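Local coordinates for uncharacterized protein (Capnocytophaga ochracea, PDB 4W9R) that is of unknown function but belongs to the esterase family of alpha/beta hydrolases and is probably exported, at residues B[79-87]-B[150-158]; B[244-255]-B[283-291]. All blocks are in the same frame, centred on the assembly; numbering follows the deposited sequence.

Contact 1: residues B[79-87]-B[150-158]; sequences VTVVEEVGR and VALPRMGEE
The guanidinium of Arg154 comes up against the turn at 83-86 by way of NH1 and NH2, with the carbonyl of Val85 at its edge, near its plane. One face is covered from within its own segment by Met155, a selenomethionine whose SE lies about over the middle of the group, 4.1 Å off the plane. The carboxylate of Glu83 is turned 55° from the guanidinium, so the two flat groups are neither stacked nor coplanar. A bend at chi3 (-84°) carries the head of Arg154 round to the turn, where NH1 lies 2.8 Å from Glu83 O, approaching obliquely. The acid of Glu83 instead passes beside the aliphatic part of the arginine, its OE2 4.4 Å from Arg154 NH1 and too far for a salt bridge. A water bridges the segments: it donates to Glu83 OE2 and accepts a weak bond from Arg154 N. Beneath these polar groups, the two methyls of Leu152 divide the work. CD1 touches Val81 CG1 at 3.9 Å and also lies against Val82 O and Gly86 CA, while CD2 meets Glu83 CG at 3.7 Å. Replacing Leu152 by an alanine would remove both methyls and is likely to open a gap between the 79-87 turn and Phe127, leaving Val81 and the CH2 groups of Glu83 without their partner. Met155 adds its CE beside Gly86 O, which is hydrogen-bonded to Tyr131 OH, and a backbone bond from Gly86 N to Val82 O closes the turn itself. Leu152 also rests on Phe127, which ties the contact to the helix that follows strand 116-122. The chemistry is thus mainly apolar, Leu152 packing between Val81 and the CH2 groups of Glu83, while the separated charges above it probably attract only weakly and the arginine head is turned to backbone carbonyls.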
loop_
_atom_site.group_PDB
_atom_site.type_symbol
_atom_site.label_atom_id
_atom_site.label_comp_id
_atom_site.label_asym_id
_atom_site.label_seq_id
_atom_site.Cartn_x
_atom_site.Cartn_y
_atom_site.Cartn_z
ATOM N N VAL B 79 -11.918 -20.525 7.380
ATOM C CA VAL B 79 -10.557 -20.283 6.913
ATOM C C VAL B 79 -9.468 -20.978 7.728
ATOM O O VAL B 79 -8.283 -20.828 7.430
ATOM C CB VAL B 79 -10.250 -18.775 6.889
ATOM C CG1 VAL B 79 -11.173 -18.067 5.911
ATOM C CG2 VAL B 79 -10.386 -18.187 8.283
ATOM N N THR B 80 -9.853 -21.730 8.753
ATOM C CA THR B 80 -8.860 -22.299 9.661
ATOM C C THR B 80 -8.566 -23.774 9.406
ATOM O O THR B 80 -9.465 -24.615 9.426
ATOM C CB THR B 80 -9.288 -22.145 11.130
ATOM O OG1 THR B 80 -9.439 -20.756 11.442
ATOM C CG2 THR B 80 -8.241 -22.752 12.051
ATOM N N VAL B 81 -7.291 -24.072 9.177
ATOM C CA VAL B 81 -6.821 -25.445 9.061
ATOM C C VAL B 81 -6.365 -25.948 10.428
ATOM O O VAL B 81 -5.400 -25.433 10.993
ATOM C CB VAL B 81 -5.663 -25.563 8.055
ATOM C CG1 VAL B 81 -5.153 -26.993 7.994
ATOM C CG2 VAL B 81 -6.102 -25.084 6.681
ATOM N N VAL B 82 -7.057 -26.953 10.954
ATOM C CA VAL B 82 -6.783 -27.442 12.302
ATOM C C VAL B 82 -5.479 -28.232 12.370
ATOM O O VAL B 82 -5.078 -28.881 11.404
ATOM C CB VAL B 82 -7.935 -28.318 12.828
ATOM C CG1 VAL B 82 -9.212 -27.499 12.926
ATOM C CG2 VAL B 82 -8.140 -29.535 11.935
ATOM N N GLU B 83 -4.825 -28.169 13.524
ATOM C CA GLU B 83 -3.517 -28.786 13.705
ATOM C C GLU B 83 -3.605 -30.309 13.693
ATOM O O GLU B 83 -2.658 -30.990 13.300
ATOM C CB GLU B 83 -2.886 -28.303 15.015
ATOM C CG GLU B 83 -1.375 -28.127 14.962
ATOM C CD GLU B 83 -0.619 -29.433 15.095
ATOM O OE1 GLU B 83 -1.182 -30.396 15.657
ATOM O OE2 GLU B 83 0.542 -29.495 14.640
ATOM N N GLU B 84 -4.749 -30.835 14.121
ATOM C CA GLU B 84 -4.934 -32.277 14.248
ATOM C C GLU B 84 -4.803 -33.008 12.910
ATOM O O GLU B 84 -3.965 -33.898 12.763
ATOM C CB GLU B 84 -6.301 -32.572 14.873
ATOM C CG GLU B 84 -6.559 -34.042 15.157
ATOM C CD GLU B 84 -7.922 -34.285 15.781
ATOM O OE1 GLU B 84 -8.765 -33.363 15.756
ATOM O OE2 GLU B 84 -8.150 -35.399 16.299
ATOM N N VAL B 85 -5.636 -32.636 11.942
ATOM C CA VAL B 85 -5.599 -33.258 10.621
ATOM C C VAL B 85 -4.502 -32.677 9.719
ATOM O O VAL B 85 -3.822 -33.415 9.005
ATOM C CB VAL B 85 -6.962 -33.139 9.922
ATOM C CG1 VAL B 85 -6.918 -33.798 8.555
ATOM C CG2 VAL B 85 -8.035 -33.783 10.780
ATOM N N GLY B 86 -4.336 -31.359 9.750
ATOM C CA GLY B 86 -3.285 -30.708 8.985
ATOM C C GLY B 86 -3.678 -30.303 7.575
ATOM O O GLY B 86 -2.856 -29.793 6.815
ATOM N N ARG B 87 -4.933 -30.543 7.219
ATOM C CA ARG B 87 -5.459 -30.132 5.922
ATOM C C ARG B 87 -6.887 -29.629 6.112
ATOM O O ARG B 87 -7.497 -29.900 7.147
ATOM C CB ARG B 87 -5.406 -31.289 4.916
ATOM C CG ARG B 87 -6.421 -32.382 5.175
ATOM C CD ARG B 87 -6.331 -33.489 4.140
ATOM N NE ARG B 87 -7.334 -34.519 4.387
ATOM C CZ ARG B 87 -7.174 -35.524 5.240
ATOM N NH1 ARG B 87 -6.044 -35.639 5.924
ATOM N NH2 ARG B 87 -8.143 -36.413 5.409
ATOM N N VAL B 150 -1.114 -17.770 9.716
ATOM C CA VAL B 150 -0.993 -18.559 10.930
ATOM C C VAL B 150 -0.777 -19.990 10.473
ATOM O O VAL B 150 -1.706 -20.635 9.988
ATOM C CB VAL B 150 -2.251 -18.462 11.809
ATOM C CG1 VAL B 150 -2.066 -19.255 13.094
ATOM C CG2 VAL B 150 -2.582 -17.005 12.107
ATOM N N ALA B 151 0.437 -20.500 10.649
ATOM C CA ALA B 151 0.796 -21.734 9.965
ATOM C C ALA B 151 0.855 -22.969 10.853
ATOM O O ALA B 151 0.717 -22.894 12.074
ATOM C CB ALA B 151 2.134 -21.550 9.261
ATOM N N LEU B 152 1.083 -24.105 10.202
ATOM C CA LEU B 152 1.415 -25.352 10.869
ATOM C C LEU B 152 2.806 -25.777 10.418
ATOM O O LEU B 152 2.985 -26.184 9.270
ATOM C CB LEU B 152 0.383 -26.433 10.545
ATOM C CG LEU B 152 -1.079 -26.037 10.755
ATOM C CD1 LEU B 152 -2.013 -27.157 10.326
ATOM C CD2 LEU B 152 -1.327 -25.652 12.207
ATOM N N PRO B 153 3.795 -25.682 11.316
ATOM C CA PRO B 153 5.180 -26.026 10.979
ATOM C C PRO B 153 5.346 -27.442 10.425
ATOM O O PRO B 153 6.176 -27.647 9.539
ATOM C CB PRO B 153 5.906 -25.876 12.317
ATOM C CG PRO B 153 5.124 -24.828 13.035
ATOM C CD PRO B 153 3.688 -25.071 12.653
ATOM N N ARG B 154 4.559 -28.394 10.920
ATOM C CA ARG B 154 4.697 -29.790 10.504
ATOM C C ARG B 154 4.287 -30.022 9.049
ATOM O O ARG B 154 4.656 -31.032 8.450
ATOM C CB ARG B 154 3.874 -30.706 11.417
ATOM C CG ARG B 154 2.379 -30.416 11.423
ATOM C CD ARG B 154 1.626 -31.393 12.318
ATOM N NE ARG B 154 1.303 -32.638 11.627
ATOM C CZ ARG B 154 0.084 -32.968 11.215
ATOM N NH1 ARG B 154 -0.936 -32.148 11.433
ATOM N NH2 ARG B 154 -0.121 -34.122 10.592
HETATM N N MSE B 155 3.532 -29.089 8.482
HETATM C CA MSE B 155 3.035 -29.243 7.118
HETATM C C MSE B 155 3.990 -28.654 6.087
HETATM O O MSE B 155 3.715 -28.691 4.888
HETATM C CB MSE B 155 1.657 -28.595 6.976
HETATM C CG MSE B 155 0.597 -29.212 7.868
HETATM SE SE MSE B 155 0.410 -31.129 7.571
HETATM C CE MSE B 155 -0.073 -31.095 5.682
ATOM N N GLY B 156 5.111 -28.117 6.559
ATOM C CA GLY B 156 6.078 -27.485 5.681
ATOM C C GLY B 156 6.684 -28.435 4.665
ATOM O O GLY B 156 6.848 -28.080 3.497
ATOM N N GLU B 157 7.005 -29.646 5.110
ATOM C CA GLU B 157 7.650 -30.636 4.253
ATOM C C GLU B 157 6.773 -31.024 3.067
ATOM O O GLU B 157 7.275 -31.279 1.972
ATOM C CB GLU B 157 8.014 -31.882 5.061
ATOM N N GLU B 158 5.462 -31.061 3.285
ATOM C CA GLU B 158 4.534 -31.478 2.238
ATOM C C GLU B 158 4.440 -30.435 1.128
ATOM O O GLU B 158 4.315 -30.781 -0.046
ATOM C CB GLU B 158 3.149 -31.755 2.825
ATOM C CG GLU B 158 2.156 -32.318 1.819
ATOM C CD GLU B 158 0.954 -32.964 2.481
ATOM O OE1 GLU B 158 1.076 -33.387 3.651
ATOM O OE2 GLU B 158 -0.110 -33.050 1.833
HETATM O O HOH W 1 2.434 -27.952 13.438
#

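Contact 2: residues B[244-255]-B[283-291]; sequences FKTQMETLETGI and ATYTAINSS
Phe244, Met248 and Ile255 supply the apolar packing against helix 283-290, whose axis crosses that of helix 244-248 at -64° with a closest approach of 10.9 Å. Ala287 sits between Phe244 and Ile255: its CB meets Phe244 CE1 at 3.8 Å and Ile255 CG2 at 3.9 Å. The torsion of Phe244 (chi1 163°) sets the ring's edge against Ala283 O; its CZ reaches Thr286 CG2, and Glu249 CG lies over one face near the rim. Met248, a selenomethionine bent at chi3, crosses Thr284 at a slant, CE 3.7 Å from its CA, and Ile255 CG2 packs on Ile288 CG1 at 3.9 Å.

The polar bonds belong to each segment separately. Ala287 O accepts from Ser291 N, Ser290 OG (2.9 Å) and Ser291 OG, so three donors grip one carbonyl near the end of the helix. Phe244 O takes both Met248 N and Glu249 N in a wider pi-type turn, and a type I turn from Met248 to Leu251 follows. Beyond it, Leu251 O and Glu252 O meet Ser291. Helix 241-248 and the loop leading to helix 255-270 thus pack on helix 278-290 in the all-helical C-terminal region that follows the sheet domain.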
loop_
_atom_site.group_PDB
_atom_site.type_symbol
_atom_site.label_atom_id
_atom_site.label_comp_id
_atom_site.label_asym_id
_atom_site.label_seq_id
_atom_site.Cartn_x
_atom_site.Cartn_y
_atom_site.Cartn_z
ATOM N N PHE B 244 17.396 -1.383 -21.574
ATOM C CA PHE B 244 17.747 -1.146 -22.969
ATOM C C PHE B 244 19.259 -1.106 -23.166
ATOM O O PHE B 244 19.797 -1.756 -24.061
ATOM C CB PHE B 244 17.112 0.163 -23.447
ATOM C CG PHE B 244 17.712 0.712 -24.709
ATOM C CD1 PHE B 244 17.402 0.158 -25.939
ATOM C CD2 PHE B 244 18.571 1.800 -24.666
ATOM C CE1 PHE B 244 17.949 0.669 -27.102
ATOM C CE2 PHE B 244 19.119 2.314 -25.824
ATOM C CZ PHE B 244 18.806 1.749 -27.044
ATOM N N LYS B 245 19.937 -0.350 -22.312
ATOM C CA LYS B 245 21.379 -0.169 -22.411
ATOM C C LYS B 245 22.135 -1.466 -22.125
ATOM O O LYS B 245 23.255 -1.662 -22.598
ATOM C CB LYS B 245 21.828 0.934 -21.446
ATOM C CG LYS B 245 23.191 1.525 -21.740
ATOM C CD LYS B 245 23.415 2.794 -20.925
ATOM C CE LYS B 245 22.345 3.839 -21.224
ATOM N NZ LYS B 245 22.552 5.104 -20.460
ATOM N N THR B 246 21.509 -2.354 -21.358
ATOM C CA THR B 246 22.144 -3.595 -20.925
ATOM C C THR B 246 21.731 -4.802 -21.763
ATOM O O THR B 246 22.563 -5.435 -22.404
ATOM C CB THR B 246 21.834 -3.895 -19.448
ATOM O OG1 THR B 246 22.319 -2.823 -18.630
ATOM C CG2 THR B 246 22.499 -5.194 -19.019
ATOM N N GLN B 247 20.446 -5.139 -21.728
ATOM C CA GLN B 247 19.960 -6.358 -22.366
ATOM C C GLN B 247 19.762 -6.241 -23.878
ATOM O O GLN B 247 19.661 -7.254 -24.569
ATOM C CB GLN B 247 18.645 -6.792 -21.715
ATOM C CG GLN B 247 18.726 -6.936 -20.207
ATOM C CD GLN B 247 19.746 -7.970 -19.775
ATOM O OE1 GLN B 247 20.471 -7.771 -18.800
ATOM N NE2 GLN B 247 19.803 -9.085 -20.496
HETATM N N MSE B 248 19.706 -5.016 -24.391
HETATM C CA MSE B 248 19.394 -4.809 -25.805
HETATM C C MSE B 248 20.596 -4.336 -26.621
HETATM O O MSE B 248 21.026 -5.021 -27.547
HETATM C CB MSE B 248 18.236 -3.822 -25.956
HETATM C CG MSE B 248 16.959 -4.285 -25.273
HETATM SE SE MSE B 248 15.348 -3.487 -26.023
HETATM C CE MSE B 248 15.381 -4.335 -27.780
ATOM N N GLU B 249 21.121 -3.158 -26.293
ATOM C CA GLU B 249 22.246 -2.585 -27.032
ATOM C C GLU B 249 23.480 -3.485 -27.062
ATOM O O GLU B 249 24.345 -3.328 -27.924
ATOM C CB GLU B 249 22.629 -1.225 -26.447
ATOM C CG GLU B 249 21.754 -0.082 -26.922
ATOM C CD GLU B 249 22.528 1.209 -27.091
ATOM O OE1 GLU B 249 23.752 1.202 -26.847
ATOM O OE2 GLU B 249 21.917 2.229 -27.473
ATOM N N THR B 250 23.562 -4.425 -26.125
ATOM C CA THR B 250 24.687 -5.353 -26.078
ATOM C C THR B 250 24.497 -6.524 -27.037
ATOM O O THR B 250 25.403 -7.333 -27.228
ATOM C CB THR B 250 24.903 -5.902 -24.658
ATOM O OG1 THR B 250 23.693 -6.513 -24.193
ATOM C CG2 THR B 250 25.305 -4.781 -23.709
ATOM N N LEU B 251 23.313 -6.611 -27.637
ATOM C CA LEU B 251 23.028 -7.656 -28.615
ATOM C C LEU B 251 23.491 -7.246 -30.009
ATOM O O LEU B 251 23.155 -6.164 -30.491
ATOM C CB LEU B 251 21.533 -7.983 -28.644
ATOM C CG LEU B 251 20.914 -8.650 -27.414
ATOM C CD1 LEU B 251 19.429 -8.889 -27.639
ATOM C CD2 LEU B 251 21.625 -9.955 -27.091
ATOM N N GLU B 252 24.279 -8.106 -30.644
ATOM C CA GLU B 252 24.699 -7.882 -32.022
ATOM C C GLU B 252 23.595 -8.283 -32.998
ATOM O O GLU B 252 23.349 -7.598 -33.991
ATOM C CB GLU B 252 25.987 -8.651 -32.318
ATOM C CG GLU B 252 27.158 -8.226 -31.447
ATOM C CD GLU B 252 28.375 -9.110 -31.626
ATOM O OE1 GLU B 252 28.269 -10.135 -32.333
ATOM O OE2 GLU B 252 29.438 -8.781 -31.057
ATOM N N THR B 253 22.936 -9.402 -32.709
ATOM C CA THR B 253 21.806 -9.866 -33.508
ATOM C C THR B 253 20.664 -10.324 -32.605
ATOM O O THR B 253 20.780 -10.287 -31.380
ATOM C CB THR B 253 22.202 -11.026 -34.446
ATOM O OG1 THR B 253 22.757 -12.100 -33.676
ATOM C CG2 THR B 253 23.224 -10.566 -35.476
ATOM N N GLY B 254 19.567 -10.762 -33.217
ATOM C CA GLY B 254 18.415 -11.255 -32.480
ATOM C C GLY B 254 17.754 -10.206 -31.605
ATOM O O GLY B 254 17.214 -10.520 -30.543
ATOM N N ILE B 255 17.787 -8.957 -32.056
ATOM C CA ILE B 255 17.239 -7.847 -31.285
ATOM C C ILE B 255 15.714 -7.830 -31.329
ATOM O O ILE B 255 15.062 -7.581 -30.314
ATOM C CB ILE B 255 17.792 -6.502 -31.788
ATOM C CG1 ILE B 255 19.299 -6.440 -31.539
ATOM C CG2 ILE B 255 17.092 -5.336 -31.108
ATOM C CD1 ILE B 255 19.895 -5.083 -31.771
ATOM N N ALA B 283 12.611 1.505 -28.652
ATOM C CA ALA B 283 13.786 0.953 -27.990
ATOM C C ALA B 283 14.383 -0.162 -28.837
ATOM O O ALA B 283 15.601 -0.285 -28.955
ATOM C CB ALA B 283 13.430 0.439 -26.606
ATOM N N THR B 284 13.510 -0.966 -29.434
ATOM C CA THR B 284 13.937 -2.054 -30.300
ATOM C C THR B 284 14.564 -1.500 -31.573
ATOM O O THR B 284 15.599 -1.984 -32.032
ATOM C CB THR B 284 12.758 -2.977 -30.663
ATOM O OG1 THR B 284 12.099 -3.409 -29.466
ATOM C CG2 THR B 284 13.248 -4.192 -31.438
ATOM N N TYR B 285 13.931 -0.470 -32.128
ATOM C CA TYR B 285 14.387 0.160 -33.362
ATOM C C TYR B 285 15.748 0.831 -33.189
ATOM O O TYR B 285 16.615 0.724 -34.057
ATOM C CB TYR B 285 13.349 1.176 -33.841
ATOM C CG TYR B 285 13.762 1.992 -35.046
ATOM C CD1 TYR B 285 13.782 1.432 -36.317
ATOM C CD2 TYR B 285 14.111 3.329 -34.916
ATOM C CE1 TYR B 285 14.150 2.178 -37.421
ATOM C CE2 TYR B 285 14.481 4.084 -36.014
ATOM C CZ TYR B 285 14.497 3.504 -37.263
ATOM O OH TYR B 285 14.865 4.252 -38.358
ATOM N N THR B 286 15.928 1.519 -32.067
ATOM C CA THR B 286 17.181 2.209 -31.779
ATOM C C THR B 286 18.328 1.214 -31.614
ATOM O O THR B 286 19.438 1.447 -32.095
ATOM C CB THR B 286 17.065 3.076 -30.508
ATOM O OG1 THR B 286 16.001 4.021 -30.668
ATOM C CG2 THR B 286 18.361 3.827 -30.247
ATOM N N ALA B 287 18.049 0.104 -30.937
ATOM C CA ALA B 287 19.046 -0.940 -30.727
ATOM C C ALA B 287 19.413 -1.606 -32.047
ATOM O O ALA B 287 20.567 -1.975 -32.273
ATOM C CB ALA B 287 18.531 -1.973 -29.738
ATOM N N ILE B 288 18.416 -1.758 -32.913
ATOM C CA ILE B 288 18.615 -2.324 -34.240
ATOM C C ILE B 288 19.606 -1.488 -35.045
ATOM O O ILE B 288 20.509 -2.026 -35.690
ATOM C CB ILE B 288 17.274 -2.430 -34.997
ATOM C CG1 ILE B 288 16.509 -3.674 -34.542
ATOM C CG2 ILE B 288 17.492 -2.471 -36.501
ATOM C CD1 ILE B 288 15.099 -3.759 -35.082
ATOM N N ASN B 289 19.448 -0.170 -34.985
ATOM C CA ASN B 289 20.306 0.741 -35.733
ATOM C C ASN B 289 21.737 0.790 -35.208
ATOM O O ASN B 289 22.681 0.933 -35.984
ATOM C CB ASN B 289 19.712 2.151 -35.726
ATOM C CG ASN B 289 18.429 2.243 -36.524
ATOM O OD1 ASN B 289 18.168 1.417 -37.401
ATOM N ND2 ASN B 289 17.622 3.255 -36.232
ATOM N N SER B 290 21.895 0.674 -33.893
ATOM C CA SER B 290 23.212 0.788 -33.274
ATOM C C SER B 290 24.097 -0.420 -33.578
ATOM O O SER B 290 25.313 -0.286 -33.716
ATOM C CB SER B 290 23.077 0.972 -31.761
ATOM O OG SER B 290 22.500 -0.171 -31.156
ATOM N N SER B 291 23.488 -1.598 -33.668
ATOM C CA SER B 291 24.225 -2.819 -33.984
ATOM C C SER B 291 24.164 -3.149 -35.473
ATOM O O SER B 291 24.734 -4.148 -35.918
ATOM C CB SER B 291 23.686 -3.992 -33.169
ATOM O OG SER B 291 22.367 -4.311 -33.568
#

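How the contacts relate
The two contacts lie on opposite sides of the chain's centre, their centres 50 Å apart and their nearest atoms about 33 Å apart, and they follow one another in series along the sequence. Contact 1 belongs to the alpha/beta part of the chain and borders the place of the nucleophile elbow, the sharp turn between strand 116-122 and helix 123-128. The position where related hydrolases carry the serine appears to be taken by Glu124, which Thr80 touches, so esterase activity of the usual kind is doubtful. Contact 2 lies far from this site, within the helical region beyond the last strand. Neither contact touches the other chain of the assembly.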